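Local coordinates for 1-deoxy-D-xylulose 5-phosphate reductoisomerase (PDB 1R0K), which catalyses the NADPH-dependent rearrangement and reduction of 1-deoxy-D-xylulose 5-phosphate to 2-C-methyl-D-erythritol 4-phosphate, a step of isoprenoid biosynthesis that requires a divalent metal ion, at residues 112-117 against 137-142; 127-132 against 222-227; 318-323 against 360-365. All blocks are in the same frame, centred on the assembly; numbering follows the deposited sequence.

Contact 1. Residues 112-117 against 137-142; sequences AAIRKG and DAVREH
His142 lays its imidazole over the backbone of Arg115, on helix 107-115. Its CB sits 3.6 Å from Arg115 O. With CG anti to the carbonyl carbon (chi1 -59°), CG also comes close to that oxygen, which lies over one face toward the rim, 3.0 Å from CD2. On the other branch, ND1 passes Arg115 CA, whose C-H points at the face as a CH-pi contact, 3.8 Å from CA to the His142 ring centroid. CE1 meets the side chain, 3.5 Å from Arg115 CG, while NE2 is closer to Arg115 O than to Arg115 CB. Glu141 CG flanks the opposite face. ND1 also donates to Ala138 O (3.1 Å, 147°), which accepts His142 N from the other side of its carbonyl plane; this bond limits rotation of the ring. An alanine in place of His142 would probably cost Ala138 O its imidazole donor and open a gap above Arg115. Deeper in the interface, Ile114 CG2 fits against both Ala138 CB (3.8 Å) and Val139 CG2 (3.7 Å). Gly117 approaches with CA 3.3 Å from His142 O, where a side chain would collide. Helices 107-115 and 132-142 belong to successive connections between parallel strands 96-99, 119-122 and 145-148, and pack side by side as neighbouring crossovers of the Rossmann-like NADPH domain.

Contact 2. Residues 127-132 against 222-227; sequences SLVSAG and LIEAFH
The seam between the NADPH-binding domain and the catalytic domain runs through this contact, where Leu128, Val129 and Gly132 of the first meet Ile223, Glu224 and His227 on helix 216-229 of the second. The closest side-chain meeting joins Val129 and Glu224: CG2 of the valine lies 3.4 Å from the CG of Glu224, and the two side chains run obliquely past each other. Glu224 CG, anti to its carbonyl carbon (chi1 -64°), touches both Val129 and Leu128, whose CB is 4.0 Å from it. It is the aliphatic part of the glutamate that packs here. Leu128 also brings CD1 up to the backbone oxygen of Glu224. One residue earlier, Ile223 presents its CG2 branch to the main chain, touching Leu128 O and Val129 CA, each at 4.0 Å from Ile223 CG2.

His227 closes the far end with a ring face. Gly132 CA stands 3.8 Å from the centroid of the His227 ring and only 5° off its normal, a CH-pi contact centred on the imidazole; Phe226 CD2 lies over the opposite face. A CB on Gly132 would run into His227 ND1, so the close approach depends on glycine. The ring makes a weak hydrogen bond from His227 ND1 to Ile223 O in its own helix. Around this layer, Met135 and Ile136 of helix 132-142 pack on Leu128, while Met325 and Ile315 of the C-terminal helices cover Ile223.

Glu224 lies close to Lys125 and Glu221, predicted to bind substrate and to bind both substrate and metal, respectively. The arrangement is a buried helix-to-helix domain interface beside the probable active site of a DXP reductoisomerase.

Contact 3. Residues 318-323 against 360-365; sequences GGARPA and ATPSSL
Gly319 and Ala320 form the corner of a type II' beta turn from Gly318 to Arg321, closed by Arg321 N to Gly318 O at 3.2 Å, and this corner lies against an extended run of chain, Ala360 to Pro362, with the CA atoms of Gly319 and Thr361 4.3 Å apart. No hydrogen bond crosses between the two; they meet by van der Waals contact alone.

Thr361 turns its side chain onto the glycine. Its hydroxyl, anti to the carbonyl carbon (chi1 -58°), puts OG1 3.3 Å from Gly319 CA, and the methyl of the same branch point, CG2, reaches that CA at 4.0 Å. A CB at Gly319 would be pressed tightly against Thr361 OG1, and the positive phi of this turn position also suits a residue without one. The turn links helix 307-317 to helix 321-337, and the extended run lies between helices 345-356 and 365-385, so two connections of the C-terminal helical bundle are laid together near the protein surface.

On the inner side, Ala320 is the buried member. Its methyl CB sits 3.7 Å from Ala360 O and 4.0 Å from Pro362 CD. The proline ring meets the turn through this one carbon, CD, which also lies 4.1 Å from both Ala320 CA and Gly319 C. Beneath them, Ile371 of helix 365-385 touches both Ala320 and Pro362, and Val368 adds a second contact to the proline ring. Farther along the chain, Ser364 occupies the N-cap position of helix 365-385, its OG making a weak hydrogen bond to Asp367 N, while Ser363 OG bonds to the carboxylate of Asp367.

Overall arrangement
From the N terminus, the chain first passes 112-117 and then 127-132 before 137-142 returns to close contact 1, a short loop that holds strand 119-122. Contact 2 opens inside that loop and closes only at 222-227, so the two cross, and helix 132-142 starts in contact 2 and lends residues to contact 1. Contact 3 follows in series, its loop made mostly of helix. Contacts 2 and 3 touch, Pro322 packing on Val129 and Ile223 and Leu365 on Ala131. Contact 1 joins neighbouring helices of the NADPH domain, contact 2 joins that domain to the catalytic one, and contact 3 joins two connections of the C-terminal helices, which meet contact 2.

Contact 1. Residues 112-117 against 137-142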
loop_
_atom_site.group_PDB
_atom_site.type_symbol
_atom_site.label_atom_id
_atom_site.label_comp_id
_atom_site.label_asym_id
_atom_site.label_seq_id
_atom_site.Cartn_x
_atom_site.Cartn_y
_atom_site.Cartn_z
ATOM N N ALA B 112 -19.658 -24.358 7.015
ATOM C CA ALA B 112 -19.333 -25.670 6.469
ATOM C C ALA B 112 -18.097 -25.587 5.573
ATOM O O ALA B 112 -17.180 -26.400 5.696
ATOM C CB ALA B 112 -20.517 -26.228 5.680
ATOM N N ALA B 113 -18.076 -24.607 4.673
ATOM C CA ALA B 113 -16.942 -24.413 3.771
ATOM C C ALA B 113 -15.665 -24.133 4.573
ATOM O O ALA B 113 -14.602 -24.690 4.292
ATOM C CB ALA B 113 -17.223 -23.250 2.825
ATOM N N ILE B 114 -15.770 -23.260 5.569
ATOM C CA ILE B 114 -14.615 -22.940 6.394
ATOM C C ILE B 114 -14.066 -24.195 7.076
ATOM O O ILE B 114 -12.857 -24.403 7.121
ATOM C CB ILE B 114 -14.971 -21.890 7.465
ATOM C CG1 ILE B 114 -15.146 -20.524 6.798
ATOM C CG2 ILE B 114 -13.886 -21.839 8.533
ATOM C CD1 ILE B 114 -15.611 -19.432 7.735
ATOM N N ARG B 115 -14.960 -25.038 7.586
ATOM C CA ARG B 115 -14.551 -26.263 8.267
ATOM C C ARG B 115 -13.806 -27.257 7.374
ATOM O O ARG B 115 -13.096 -28.131 7.878
ATOM C CB ARG B 115 -15.767 -26.925 8.923
ATOM C CG ARG B 115 -16.205 -26.224 10.212
ATOM C CD ARG B 115 -17.511 -26.771 10.761
ATOM N NE ARG B 115 -17.758 -26.306 12.125
ATOM C CZ ARG B 115 -18.897 -26.490 12.787
ATOM N NH1 ARG B 115 -19.909 -27.132 12.217
ATOM N NH2 ARG B 115 -19.026 -26.035 14.028
ATOM N N LYS B 116 -13.948 -27.118 6.056
ATOM C CA LYS B 116 -13.253 -28.007 5.123
ATOM C C LYS B 116 -11.776 -27.660 5.079
ATOM O O LYS B 116 -10.975 -28.370 4.475
ATOM C CB LYS B 116 -13.853 -27.911 3.719
ATOM C CG LYS B 116 -15.172 -28.634 3.575
ATOM C CD LYS B 116 -15.003 -30.113 3.859
ATOM C CE LYS B 116 -16.337 -30.823 3.887
ATOM N NZ LYS B 116 -16.174 -32.275 4.167
ATOM N N GLY B 117 -11.427 -26.541 5.705
ATOM C CA GLY B 117 -10.036 -26.133 5.785
ATOM C C GLY B 117 -9.274 -25.655 4.566
ATOM O O GLY B 117 -8.059 -25.496 4.646
ATOM N N ASP B 137 -12.870 -18.974 15.114
ATOM C CA ASP B 137 -12.462 -20.171 15.845
ATOM C C ASP B 137 -12.406 -21.356 14.875
ATOM O O ASP B 137 -11.498 -22.187 14.942
ATOM C CB ASP B 137 -13.445 -20.489 16.974
ATOM C CG ASP B 137 -13.240 -19.619 18.197
ATOM O OD1 ASP B 137 -12.155 -19.022 18.332
ATOM O OD2 ASP B 137 -14.162 -19.546 19.034
ATOM N N ALA B 138 -13.386 -21.436 13.979
ATOM C CA ALA B 138 -13.428 -22.520 13.001
ATOM C C ALA B 138 -12.205 -22.441 12.092
ATOM O O ALA B 138 -11.604 -23.459 11.760
ATOM C CB ALA B 138 -14.709 -22.435 12.173
ATOM N N VAL B 139 -11.844 -21.227 11.697
ATOM C CA VAL B 139 -10.690 -21.010 10.831
ATOM C C VAL B 139 -9.416 -21.521 11.504
ATOM O O VAL B 139 -8.626 -22.247 10.896
ATOM C CB VAL B 139 -10.545 -19.498 10.485
ATOM C CG1 VAL B 139 -9.186 -19.213 9.873
ATOM C CG2 VAL B 139 -11.647 -19.088 9.513
ATOM N N ARG B 140 -9.222 -21.146 12.764
ATOM C CA ARG B 140 -8.046 -21.571 13.516
ATOM C C ARG B 140 -8.020 -23.086 13.676
ATOM O O ARG B 140 -6.967 -23.706 13.576
ATOM C CB ARG B 140 -8.033 -20.892 14.892
ATOM C CG ARG B 140 -6.965 -21.399 15.865
ATOM C CD ARG B 140 -6.560 -20.302 16.846
ATOM N NE ARG B 140 -7.698 -19.496 17.287
ATOM C CZ ARG B 140 -7.685 -18.167 17.370
ATOM N NH1 ARG B 140 -6.590 -17.491 17.043
ATOM N NH2 ARG B 140 -8.768 -17.509 17.767
ATOM N N GLU B 141 -9.184 -23.684 13.901
ATOM C CA GLU B 141 -9.246 -25.126 14.077
ATOM C C GLU B 141 -8.946 -25.921 12.813
ATOM O O GLU B 141 -8.296 -26.965 12.874
ATOM C CB GLU B 141 -10.615 -25.556 14.608
ATOM C CG GLU B 141 -10.702 -27.070 14.767
ATOM C CD GLU B 141 -12.002 -27.543 15.376
ATOM O OE1 GLU B 141 -12.466 -26.907 16.341
ATOM O OE2 GLU B 141 -12.547 -28.561 14.901
ATOM N N HIS B 142 -9.410 -25.439 11.665
ATOM C CA HIS B 142 -9.185 -26.183 10.430
ATOM C C HIS B 142 -8.103 -25.653 9.500
ATOM O O HIS B 142 -7.974 -26.126 8.375
ATOM C CB HIS B 142 -10.504 -26.338 9.667
ATOM C CG HIS B 142 -11.570 -27.044 10.449
ATOM N ND1 HIS B 142 -12.516 -26.374 11.195
ATOM C CD2 HIS B 142 -11.813 -28.364 10.634
ATOM C CE1 HIS B 142 -13.295 -27.249 11.805
ATOM N NE2 HIS B 142 -12.890 -28.464 11.480
HETATM O O HOH W 1 -6.137 -26.761 6.331
#

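Contact 2. Residues 127-132 against 222-227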
loop_
_atom_site.group_PDB
_atom_site.type_symbol
_atom_site.label_atom_id
_atom_site.label_comp_id
_atom_site.label_asym_id
_atom_site.label_seq_id
_atom_site.Cartn_x
_atom_site.Cartn_y
_atom_site.Cartn_z
ATOM N N SER B 127 -21.496 -13.578 8.886
ATOM C CA SER B 127 -20.473 -14.494 9.364
ATOM C C SER B 127 -19.559 -13.862 10.408
ATOM O O SER B 127 -19.259 -14.485 11.427
ATOM C CB SER B 127 -19.634 -15.009 8.193
ATOM O OG SER B 127 -20.408 -15.835 7.346
ATOM N N LEU B 128 -19.119 -12.630 10.172
ATOM C CA LEU B 128 -18.227 -11.975 11.125
ATOM C C LEU B 128 -18.926 -10.953 12.013
ATOM O O LEU B 128 -18.487 -10.681 13.128
ATOM C CB LEU B 128 -17.056 -11.325 10.387
ATOM C CG LEU B 128 -16.227 -12.323 9.575
ATOM C CD1 LEU B 128 -15.045 -11.608 8.936
ATOM C CD2 LEU B 128 -15.751 -13.452 10.477
ATOM N N VAL B 129 -20.018 -10.386 11.523
ATOM C CA VAL B 129 -20.755 -9.412 12.312
ATOM C C VAL B 129 -21.504 -10.109 13.440
ATOM O O VAL B 129 -21.416 -9.712 14.600
ATOM C CB VAL B 129 -21.782 -8.651 11.450
ATOM C CG1 VAL B 129 -22.691 -7.806 12.345
ATOM C CG2 VAL B 129 -21.065 -7.765 10.450
ATOM N N SER B 130 -22.230 -11.164 13.094
ATOM C CA SER B 130 -23.027 -11.879 14.081
ATOM C C SER B 130 -22.356 -13.105 14.693
ATOM O O SER B 130 -22.578 -13.410 15.865
ATOM C CB SER B 130 -24.359 -12.279 13.450
ATOM O OG SER B 130 -25.010 -11.136 12.909
ATOM N N ALA B 131 -21.539 -13.804 13.912
ATOM C CA ALA B 131 -20.869 -15.002 14.408
ATOM C C ALA B 131 -19.347 -14.948 14.260
ATOM O O ALA B 131 -18.702 -15.982 14.070
ATOM C CB ALA B 131 -21.414 -16.223 13.687
ATOM N N GLY B 132 -18.782 -13.748 14.359
ATOM C CA GLY B 132 -17.343 -13.582 14.220
ATOM C C GLY B 132 -16.469 -14.505 15.054
ATOM O O GLY B 132 -15.538 -15.129 14.533
ATOM N N LEU B 222 -16.489 -2.239 10.800
ATOM C CA LEU B 222 -15.520 -2.155 11.881
ATOM C C LEU B 222 -15.532 -3.453 12.676
ATOM O O LEU B 222 -14.483 -3.978 13.058
ATOM C CB LEU B 222 -15.869 -0.994 12.809
ATOM C CG LEU B 222 -15.030 -0.871 14.075
ATOM C CD1 LEU B 222 -13.566 -0.660 13.717
ATOM C CD2 LEU B 222 -15.552 0.291 14.908
ATOM N N ILE B 223 -16.730 -3.963 12.930
ATOM C CA ILE B 223 -16.871 -5.193 13.686
ATOM C C ILE B 223 -16.209 -6.329 12.923
ATOM O O ILE B 223 -15.432 -7.090 13.490
ATOM C CB ILE B 223 -18.356 -5.511 13.943
ATOM C CG1 ILE B 223 -18.938 -4.464 14.897
ATOM C CG2 ILE B 223 -18.506 -6.910 14.532
ATOM C CD1 ILE B 223 -20.423 -4.600 15.130
ATOM N N GLU B 224 -16.500 -6.425 11.631
ATOM C CA GLU B 224 -15.909 -7.467 10.800
ATOM C C GLU B 224 -14.391 -7.364 10.785
ATOM O O GLU B 224 -13.694 -8.376 10.882
ATOM C CB GLU B 224 -16.407 -7.350 9.365
ATOM C CG GLU B 224 -17.884 -7.581 9.175
ATOM C CD GLU B 224 -18.291 -7.385 7.727
ATOM O OE1 GLU B 224 -18.548 -6.222 7.334
ATOM O OE2 GLU B 224 -18.329 -8.391 6.984
ATOM N N ALA B 225 -13.887 -6.138 10.646
ATOM C CA ALA B 225 -12.446 -5.902 10.608
ATOM C C ALA B 225 -11.789 -6.349 11.904
ATOM O O ALA B 225 -10.687 -6.905 11.905
ATOM C CB ALA B 225 -12.166 -4.426 10.365
ATOM N N PHE B 226 -12.470 -6.097 13.014
ATOM C CA PHE B 226 -11.944 -6.468 14.319
ATOM C C PHE B 226 -11.674 -7.972 14.406
ATOM O O PHE B 226 -10.647 -8.393 14.937
ATOM C CB PHE B 226 -12.929 -6.048 15.411
ATOM C CG PHE B 226 -12.526 -6.482 16.795
ATOM C CD1 PHE B 226 -11.441 -5.892 17.442
ATOM C CD2 PHE B 226 -13.205 -7.510 17.444
ATOM C CE1 PHE B 226 -11.040 -6.320 18.705
ATOM C CE2 PHE B 226 -12.810 -7.948 18.703
ATOM C CZ PHE B 226 -11.727 -7.351 19.325
ATOM N N HIS B 227 -12.591 -8.781 13.883
ATOM C CA HIS B 227 -12.423 -10.229 13.925
ATOM C C HIS B 227 -11.431 -10.719 12.883
ATOM O O HIS B 227 -10.676 -11.645 13.131
ATOM C CB HIS B 227 -13.767 -10.933 13.731
ATOM C CG HIS B 227 -14.638 -10.903 14.946
ATOM N ND1 HIS B 227 -15.724 -10.062 15.068
ATOM C CD2 HIS B 227 -14.565 -11.594 16.109
ATOM C CE1 HIS B 227 -16.282 -10.238 16.253
ATOM N NE2 HIS B 227 -15.598 -11.162 16.904
#

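Contact 3. Residues 318-323 against 360-365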
loop_
_atom_site.group_PDB
_atom_site.type_symbol
_atom_site.label_atom_id
_atom_site.label_comp_id
_atom_site.label_asym_id
_atom_site.label_seq_id
_atom_site.Cartn_x
_atom_site.Cartn_y
_atom_site.Cartn_z
ATOM N N GLY B 318 -18.385 -7.128 23.351
ATOM C CA GLY B 318 -18.234 -8.441 22.755
ATOM C C GLY B 318 -19.458 -9.306 22.972
ATOM O O GLY B 318 -20.581 -8.806 23.036
ATOM N N GLY B 319 -19.242 -10.611 23.083
ATOM C CA GLY B 319 -20.352 -11.519 23.290
ATOM C C GLY B 319 -21.368 -11.466 22.163
ATOM O O GLY B 319 -21.012 -11.450 20.985
ATOM N N ALA B 320 -22.643 -11.427 22.528
ATOM C CA ALA B 320 -23.715 -11.396 21.544
ATOM C C ALA B 320 -24.115 -9.993 21.094
ATOM O O ALA B 320 -25.003 -9.843 20.254
ATOM C CB ALA B 320 -24.933 -12.121 22.102
ATOM N N ARG B 321 -23.467 -8.969 21.643
ATOM C CA ARG B 321 -23.803 -7.588 21.293
ATOM C C ARG B 321 -23.838 -7.294 19.792
ATOM O O ARG B 321 -24.821 -6.757 19.283
ATOM C CB ARG B 321 -22.848 -6.612 21.989
ATOM C CG ARG B 321 -23.395 -6.009 23.283
ATOM C CD ARG B 321 -23.620 -7.057 24.365
ATOM N NE ARG B 321 -23.920 -6.445 25.660
ATOM C CZ ARG B 321 -24.034 -7.121 26.802
ATOM N NH1 ARG B 321 -23.876 -8.439 26.818
ATOM N NH2 ARG B 321 -24.296 -6.480 27.935
ATOM N N PRO B 322 -22.764 -7.630 19.062
ATOM C CA PRO B 322 -22.767 -7.365 17.619
ATOM C C PRO B 322 -23.951 -8.020 16.900
ATOM O O PRO B 322 -24.578 -7.406 16.043
ATOM C CB PRO B 322 -21.419 -7.923 17.172
ATOM C CG PRO B 322 -20.544 -7.649 18.377
ATOM C CD PRO B 322 -21.440 -8.104 19.506
ATOM N N ALA B 323 -24.259 -9.266 17.251
ATOM C CA ALA B 323 -25.377 -9.956 16.622
ATOM C C ALA B 323 -26.682 -9.235 16.955
ATOM O O ALA B 323 -27.553 -9.072 16.096
ATOM C CB ALA B 323 -25.441 -11.414 17.099
ATOM N N ALA B 360 -26.341 -14.475 26.389
ATOM C CA ALA B 360 -24.991 -14.990 26.581
ATOM C C ALA B 360 -24.256 -15.105 25.249
ATOM O O ALA B 360 -24.877 -15.129 24.187
ATOM C CB ALA B 360 -25.052 -16.356 27.266
ATOM N N THR B 361 -22.931 -15.171 25.311
ATOM C CA THR B 361 -22.115 -15.299 24.112
ATOM C C THR B 361 -22.516 -16.564 23.357
ATOM O O THR B 361 -22.691 -17.622 23.956
ATOM C CB THR B 361 -20.619 -15.401 24.461
ATOM O OG1 THR B 361 -20.223 -14.249 25.210
ATOM C CG2 THR B 361 -19.782 -15.483 23.195
ATOM N N PRO B 362 -22.669 -16.470 22.029
ATOM C CA PRO B 362 -23.051 -17.635 21.223
ATOM C C PRO B 362 -21.965 -18.706 21.277
ATOM O O PRO B 362 -20.780 -18.382 21.262
ATOM C CB PRO B 362 -23.192 -17.054 19.815
ATOM C CG PRO B 362 -23.485 -15.612 20.052
ATOM C CD PRO B 362 -22.572 -15.266 21.189
ATOM N N SER B 363 -22.357 -19.974 21.343
ATOM C CA SER B 363 -21.375 -21.053 21.371
ATOM C C SER B 363 -21.504 -21.903 20.107
ATOM O O SER B 363 -20.669 -22.766 19.842
ATOM C CB SER B 363 -21.568 -21.933 22.610
ATOM O OG SER B 363 -22.754 -22.700 22.511
ATOM N N SER B 364 -22.552 -21.645 19.327
ATOM C CA SER B 364 -22.804 -22.371 18.083
ATOM C C SER B 364 -23.669 -21.495 17.184
ATOM O O SER B 364 -24.227 -20.498 17.642
ATOM C CB SER B 364 -23.557 -23.668 18.367
ATOM O OG SER B 364 -24.893 -23.390 18.756
ATOM N N LEU B 365 -23.787 -21.862 15.911
ATOM C CA LEU B 365 -24.615 -21.088 14.995
ATOM C C LEU B 365 -26.063 -21.119 15.476
ATOM O O LEU B 365 -26.818 -20.162 15.273
ATOM C CB LEU B 365 -24.530 -21.642 13.564
ATOM C CG LEU B 365 -23.249 -21.344 12.775
ATOM C CD1 LEU B 365 -23.382 -21.895 11.360
ATOM C CD2 LEU B 365 -23.002 -19.838 12.744
#